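Local coordinates for radical SAM domain protein (Methanothrix thermoacetophila, PDB 6Y1X) that probably acts as the radical SAM carbide synthase NifB, an iron-sulfur enzyme that helps build the iron-molybdenum cofactor of nitrogenase, at residues Q62-I67 and L249-F255; L91-D95 and L127-Y132. One frame throughout, in Å; residues are numbered along the deposited sequence.

Contact 1. Residues Q62-I67 and L249-F255; sequences QCKYCI and LIPQYKF. With SF4 (iron/sulfur cluster), chain D; SO4 (sulfate ion), chain F.
Lys64 CB lies in CH-pi contact over one face of the Phe255 ring, 3.9 Å from its centroid and 18° off the normal. Tyr65 CB packs 3.8 Å from Phe255 CD2 and touches Leu249 CD1. With CG between the backbone N and carbonyl carbon (chi1 52°), the Tyr65 ring leads away, one face over Cys63 CB. Were Phe255 an alanine, Lys64 CB and Tyr65 CB would probably lose their apolar cover, opening a gap between turn and loop. The Tyr253 ring lies against the turn, Cys63 O in plane at its edge, CD2 3.3 Å from Cys66 O and Ile67 CD1 on Tyr253 CB. Among polar contacts, Lys64 O accepts two weak bonds, from Lys254 N (2.9 Å) and Phe255 N, and a water donates to Tyr65 O and Ile250 O. Cys66 N closes the type I turn onto Cys63 O, which also accepts from Gln62 NE2 at 2.9 Å. In this CX3CX2C motif Cys63 SG binds iron FE2 and Cys66 SG iron FE1, beside Cys59 and Cys72. Lys64 NZ and Lys254 NZ share a sulfate, probably from the crystallisation liquor, and salt-bridge Asp178 of strand 177-182, antiparallel to strand 61-63; loop 249-255 follows strand 243-248.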
loop_
_atom_site.group_PDB
_atom_site.type_symbol
_atom_site.label_atom_id
_atom_site.label_comp_id
_atom_site.label_asym_id
_atom_site.label_seq_id
_atom_site.Cartn_x
_atom_site.Cartn_y
_atom_site.Cartn_z
ATOM N N GLN A 62 5.833 12.444 3.670
ATOM C CA GLN A 62 4.897 12.915 4.684
ATOM C C GLN A 62 3.591 13.270 3.992
ATOM O O GLN A 62 3.499 14.296 3.306
ATOM C CB GLN A 62 5.446 14.109 5.467
ATOM C CG GLN A 62 4.462 14.650 6.492
ATOM C CD GLN A 62 4.142 13.635 7.577
ATOM O OE1 GLN A 62 5.002 13.267 8.377
ATOM N NE2 GLN A 62 2.911 13.141 7.576
ATOM N N CYS A 63 2.590 12.417 4.176
ATOM C CA CYS A 63 1.254 12.659 3.662
ATOM C C CYS A 63 0.567 13.686 4.550
ATOM O O CYS A 63 0.781 13.710 5.766
ATOM C CB CYS A 63 0.450 11.359 3.662
ATOM S SG CYS A 63 1.208 9.998 2.761
ATOM N N LYS A 64 -0.229 14.563 3.940
ATOM C CA LYS A 64 -0.890 15.611 4.709
ATOM C C LYS A 64 -2.036 15.096 5.569
ATOM O O LYS A 64 -2.647 15.898 6.283
ATOM C CB LYS A 64 -1.402 16.711 3.783
ATOM C CG LYS A 64 -0.313 17.528 3.109
ATOM C CD LYS A 64 -0.939 18.640 2.274
ATOM C CE LYS A 64 0.047 19.237 1.299
ATOM N NZ LYS A 64 1.004 20.115 2.013
ATOM N N TYR A 65 -2.352 13.802 5.509
ATOM C CA TYR A 65 -3.381 13.189 6.342
ATOM C C TYR A 65 -2.794 12.278 7.412
ATOM O O TYR A 65 -3.547 11.579 8.098
ATOM C CB TYR A 65 -4.392 12.417 5.487
ATOM C CG TYR A 65 -3.783 11.421 4.524
ATOM C CD1 TYR A 65 -3.417 10.144 4.943
ATOM C CD2 TYR A 65 -3.621 11.741 3.183
ATOM C CE1 TYR A 65 -2.865 9.231 4.055
ATOM C CE2 TYR A 65 -3.084 10.838 2.289
ATOM C CZ TYR A 65 -2.704 9.586 2.730
ATOM O OH TYR A 65 -2.179 8.687 1.835
ATOM N N CYS A 66 -1.475 12.266 7.571
ATOM C CA CYS A 66 -0.789 11.293 8.411
ATOM C C CYS A 66 -0.154 11.967 9.619
ATOM O O CYS A 66 0.532 12.986 9.481
ATOM C CB CYS A 66 0.288 10.546 7.625
ATOM S SG CYS A 66 1.298 9.497 8.678
ATOM N N ILE A 67 -0.406 11.399 10.797
ATOM C CA ILE A 67 0.392 11.635 11.997
ATOM C C ILE A 67 1.313 10.429 12.164
ATOM O O ILE A 67 0.839 9.293 12.275
ATOM C CB ILE A 67 -0.493 11.843 13.236
ATOM C CG1 ILE A 67 -1.315 13.133 13.109
ATOM C CG2 ILE A 67 0.362 11.901 14.488
ATOM C CD1 ILE A 67 -0.494 14.401 13.169
ATOM N N LEU A 249 -11.110 9.317 3.103
ATOM C CA LEU A 249 -10.216 10.067 3.977
ATOM C C LEU A 249 -10.584 9.868 5.441
ATOM O O LEU A 249 -11.762 9.901 5.809
ATOM C CB LEU A 249 -10.266 11.560 3.632
ATOM C CG LEU A 249 -9.566 12.508 4.612
ATOM C CD1 LEU A 249 -8.054 12.352 4.527
ATOM C CD2 LEU A 249 -9.963 13.956 4.383
ATOM N N ILE A 250 -9.568 9.616 6.260
ATOM C CA ILE A 250 -9.674 9.731 7.712
ATOM C C ILE A 250 -9.101 11.099 8.061
ATOM O O ILE A 250 -7.875 11.275 8.025
ATOM C CB ILE A 250 -8.917 8.606 8.437
ATOM C CG1 ILE A 250 -9.409 7.231 7.978
ATOM C CG2 ILE A 250 -9.065 8.751 9.950
ATOM C CD1 ILE A 250 -10.830 6.935 8.387
ATOM N N PRO A 251 -9.932 12.091 8.371
ATOM C CA PRO A 251 -9.419 13.462 8.528
ATOM C C PRO A 251 -8.432 13.558 9.683
ATOM O O PRO A 251 -8.741 13.196 10.819
ATOM C CB PRO A 251 -10.685 14.288 8.790
ATOM C CG PRO A 251 -11.813 13.449 8.287
ATOM C CD PRO A 251 -11.397 12.023 8.505
ATOM N N GLN A 252 -7.238 14.066 9.384
ATOM C CA GLN A 252 -6.136 14.049 10.339
ATOM C C GLN A 252 -5.029 14.938 9.797
ATOM O O GLN A 252 -4.960 15.196 8.593
ATOM C CB GLN A 252 -5.634 12.612 10.567
ATOM C CG GLN A 252 -4.517 12.407 11.606
ATOM C CD GLN A 252 -4.826 13.007 12.968
ATOM O OE1 GLN A 252 -4.746 14.221 13.165
ATOM N NE2 GLN A 252 -5.220 12.156 13.907
ATOM N N TYR A 253 -4.168 15.408 10.701
ATOM C CA TYR A 253 -3.054 16.308 10.368
ATOM C C TYR A 253 -3.621 17.480 9.565
ATOM O O TYR A 253 -4.625 18.070 9.986
ATOM C CB TYR A 253 -1.952 15.503 9.689
ATOM C CG TYR A 253 -0.692 16.288 9.388
ATOM C CD1 TYR A 253 -0.274 17.321 10.220
ATOM C CD2 TYR A 253 0.089 15.981 8.278
ATOM C CE1 TYR A 253 0.885 18.029 9.950
ATOM C CE2 TYR A 253 1.247 16.685 7.999
ATOM C CZ TYR A 253 1.637 17.708 8.834
ATOM O OH TYR A 253 2.780 18.413 8.545
ATOM N N LYS A 254 -3.036 17.841 8.420
ATOM C CA LYS A 254 -3.468 19.031 7.700
ATOM C C LYS A 254 -4.824 18.857 7.038
ATOM O O LYS A 254 -5.421 19.856 6.623
ATOM C CB LYS A 254 -2.420 19.429 6.661
ATOM C CG LYS A 254 -1.182 20.039 7.292
ATOM C CD LYS A 254 -0.083 20.281 6.275
ATOM C CE LYS A 254 1.065 21.062 6.912
ATOM N NZ LYS A 254 2.108 21.418 5.919
ATOM N N PHE A 255 -5.343 17.631 6.972
ATOM C CA PHE A 255 -6.671 17.387 6.435
ATOM C C PHE A 255 -7.690 17.152 7.549
ATOM O O PHE A 255 -8.775 16.623 7.291
ATOM C CB PHE A 255 -6.647 16.187 5.484
ATOM C CG PHE A 255 -5.903 16.436 4.194
ATOM C CD1 PHE A 255 -5.546 17.716 3.809
ATOM C CD2 PHE A 255 -5.575 15.380 3.358
ATOM C CE1 PHE A 255 -4.865 17.940 2.619
ATOM C CE2 PHE A 255 -4.895 15.596 2.164
ATOM C CZ PHE A 255 -4.538 16.875 1.797
HETATM FE FE1 SF4 D . 2.254 8.290 6.969
HETATM FE FE2 SF4 D . 2.129 8.548 4.291
HETATM FE FE3 SF4 D . 2.039 6.070 5.423
HETATM FE FE4 SF4 D . 4.358 7.506 5.428
HETATM S S1 SF4 D . 3.270 6.683 3.577
HETATM S S2 SF4 D . 3.467 6.352 7.205
HETATM S S3 SF4 D . 3.585 9.656 5.684
HETATM S S4 SF4 D . 0.461 7.724 5.645
HETATM S S SO4 F . 0.413 23.591 3.660
HETATM O O1 SO4 F . 1.757 23.359 4.182
HETATM O O2 SO4 F . -0.207 22.321 3.294
HETATM O O3 SO4 F . -0.392 24.244 4.688
HETATM O O4 SO4 F . 0.487 24.447 2.478
HETATM O O HOH W 1 -5.742 9.742 8.149
#

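Contact 2. Residues L91-D95 and L127-Y132; sequences LERVD and LVGEKY
Asp95 and Lys131 form a salt bridge between neighbouring helices on the outside of the partial TIM barrel of the radical SAM fold, where helices 87-100 and 119-131 run side by side. The axes of segments 91-95 and 127-131 approach to 10.6 Å at 41°, pointing broadly the same way. An extended Lys131 chain carries NZ to the carboxylate, crossing Asp95 at about a right angle; as modelled, NZ donates to OD1 at 2.7 Å, an atom whose place is unsure, and weakly to OD2 at 3.0 Å, so it probably serves both oxygens. On the aspartate, CG sits beside the backbone N (chi1 -69°), which turns the carboxylate toward helix 119-131. The doubt over OD1 arises because Tyr132 OH is modelled too near it for a credible bond. Several backbone groups pair within their own helix: Leu91 O accepts from Asp95 N, Leu127 O from Lys131 N, and Val128 O from Tyr132 N at 2.8 Å, although Tyr132 is already leaving helical geometry. Asp95 O takes the hydroxyl of Ser99 one turn on. Beneath the charged pair the interface is apolar. Leu91 sends CD2 to Leu127 CB and CD1 to Val128 CG2, while Val94 CG2 comes to the same Val128 methyl; Leu53 also touches both valines. Lys131 CG covers one face of the Tyr132 ring, offset toward the rim, and Val94 CG1 reaches Tyr132 CE2 at 3.7 Å.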
loop_
_atom_site.group_PDB
_atom_site.type_symbol
_atom_site.label_atom_id
_atom_site.label_comp_id
_atom_site.label_asym_id
_atom_site.label_seq_id
_atom_site.Cartn_x
_atom_site.Cartn_y
_atom_site.Cartn_z
ATOM N N LEU A 91 9.794 -13.136 12.647
ATOM C CA LEU A 91 9.746 -14.550 12.290
ATOM C C LEU A 91 9.188 -15.383 13.438
ATOM O O LEU A 91 8.426 -16.332 13.216
ATOM C CB LEU A 91 11.137 -15.044 11.890
ATOM C CG LEU A 91 11.212 -16.508 11.454
ATOM C CD1 LEU A 91 10.349 -16.746 10.223
ATOM C CD2 LEU A 91 12.651 -16.911 11.188
ATOM N N GLU A 92 9.562 -15.045 14.674
ATOM C CA GLU A 92 9.031 -15.759 15.830
ATOM C C GLU A 92 7.525 -15.562 15.966
ATOM O O GLU A 92 6.812 -16.483 16.380
ATOM C CB GLU A 92 9.747 -15.297 17.097
ATOM C CG GLU A 92 11.209 -15.696 17.152
ATOM C CD GLU A 92 11.948 -15.032 18.294
ATOM O OE1 GLU A 92 13.146 -15.334 18.481
ATOM O OE2 GLU A 92 11.336 -14.203 19.000
ATOM N N ARG A 93 7.020 -14.365 15.649
ATOM C CA ARG A 93 5.574 -14.173 15.698
ATOM C C ARG A 93 4.870 -15.003 14.632
ATOM O O ARG A 93 3.783 -15.541 14.876
ATOM C CB ARG A 93 5.205 -12.696 15.564
ATOM C CG ARG A 93 3.699 -12.479 15.716
ATOM C CD ARG A 93 3.304 -11.023 15.652
ATOM N NE ARG A 93 3.677 -10.306 16.869
ATOM N N VAL A 94 5.468 -15.111 13.442
ATOM C CA VAL A 94 4.915 -15.979 12.404
ATOM C C VAL A 94 4.834 -17.414 12.904
ATOM O O VAL A 94 3.813 -18.091 12.728
ATOM C CB VAL A 94 5.752 -15.880 11.116
ATOM C CG1 VAL A 94 5.215 -16.832 10.073
ATOM C CG2 VAL A 94 5.716 -14.472 10.577
ATOM N N ASP A 95 5.918 -17.906 13.509
ATOM C CA ASP A 95 5.923 -19.253 14.073
ATOM C C ASP A 95 4.715 -19.477 14.974
ATOM O O ASP A 95 3.987 -20.465 14.826
ATOM C CB ASP A 95 7.216 -19.497 14.855
ATOM C CG ASP A 95 8.439 -19.569 13.960
ATOM O OD1 ASP A 95 8.303 -19.976 12.786
ATOM O OD2 ASP A 95 9.546 -19.245 14.441
ATOM N N LEU A 127 13.440 -14.119 5.471
ATOM C CA LEU A 127 13.363 -15.152 6.500
ATOM C C LEU A 127 12.047 -15.918 6.428
ATOM O O LEU A 127 12.037 -17.152 6.504
ATOM C CB LEU A 127 13.529 -14.533 7.888
ATOM C CG LEU A 127 14.904 -14.030 8.327
ATOM C CD1 LEU A 127 14.792 -13.319 9.669
ATOM C CD2 LEU A 127 15.899 -15.179 8.415
ATOM N N VAL A 128 10.931 -15.207 6.270
ATOM C CA VAL A 128 9.627 -15.864 6.231
ATOM C C VAL A 128 9.507 -16.753 4.998
ATOM O O VAL A 128 9.074 -17.908 5.087
ATOM C CB VAL A 128 8.501 -14.817 6.285
ATOM C CG1 VAL A 128 7.155 -15.467 5.995
ATOM C CG2 VAL A 128 8.496 -14.125 7.638
ATOM N N GLY A 129 9.872 -16.222 3.828
ATOM C CA GLY A 129 9.709 -16.978 2.595
ATOM C C GLY A 129 10.533 -18.249 2.570
ATOM O O GLY A 129 10.100 -19.273 2.036
ATOM N N GLU A 130 11.734 -18.200 3.143
ATOM C CA GLU A 130 12.607 -19.362 3.116
ATOM C C GLU A 130 12.124 -20.452 4.064
ATOM O O GLU A 130 12.282 -21.640 3.768
ATOM C CB GLU A 130 14.035 -18.942 3.458
ATOM C CG GLU A 130 14.744 -18.226 2.324
ATOM C CD GLU A 130 16.059 -17.609 2.753
ATOM O OE1 GLU A 130 16.528 -17.917 3.869
ATOM O OE2 GLU A 130 16.627 -16.818 1.971
ATOM N N LYS A 131 11.527 -20.077 5.193
ATOM C CA LYS A 131 11.041 -21.070 6.142
ATOM C C LYS A 131 9.634 -21.561 5.817
ATOM O O LYS A 131 9.325 -22.734 6.060
ATOM C CB LYS A 131 11.082 -20.486 7.558
ATOM C CG LYS A 131 10.694 -21.452 8.660
ATOM C CD LYS A 131 10.950 -20.835 10.024
ATOM C CE LYS A 131 10.523 -21.762 11.148
ATOM N NZ LYS A 131 10.741 -21.134 12.478
ATOM N N TYR A 132 8.784 -20.700 5.254
ATOM C CA TYR A 132 7.380 -21.013 4.977
ATOM C C TYR A 132 7.076 -20.657 3.528
ATOM O O TYR A 132 6.419 -19.644 3.251
ATOM C CB TYR A 132 6.447 -20.257 5.924
ATOM C CG TYR A 132 6.641 -20.570 7.392
ATOM C CD1 TYR A 132 6.332 -21.823 7.902
ATOM C CD2 TYR A 132 7.141 -19.612 8.264
ATOM C CE1 TYR A 132 6.511 -22.112 9.241
ATOM C CE2 TYR A 132 7.320 -19.893 9.608
ATOM C CZ TYR A 132 7.005 -21.143 10.089
ATOM O OH TYR A 132 7.180 -21.431 11.425
#

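The two contacts lie on opposite sides of the chain's centre, their centres 33 Å apart and their nearest atoms about 20 Å. Along the chain, contact 2 is nested within the span closed by contact 1: strand 61-63 comes first, helices 87-100 and 119-131 follow, and loop 249-255 comes last. Helices 87-100 and 119-131 flank strand 104-109 in the chain, near the 49-52 end of the six-stranded parallel sheet, whereas loop 249-255 leaves its other outermost strand. Contact 1 thus joins a cluster-binding turn to the far end of the partial barrel, while contact 2 is helix packing, with the Val128 side chain about 12 Å from the other cluster, held by Cys39, His52, Glu75 and Cys138.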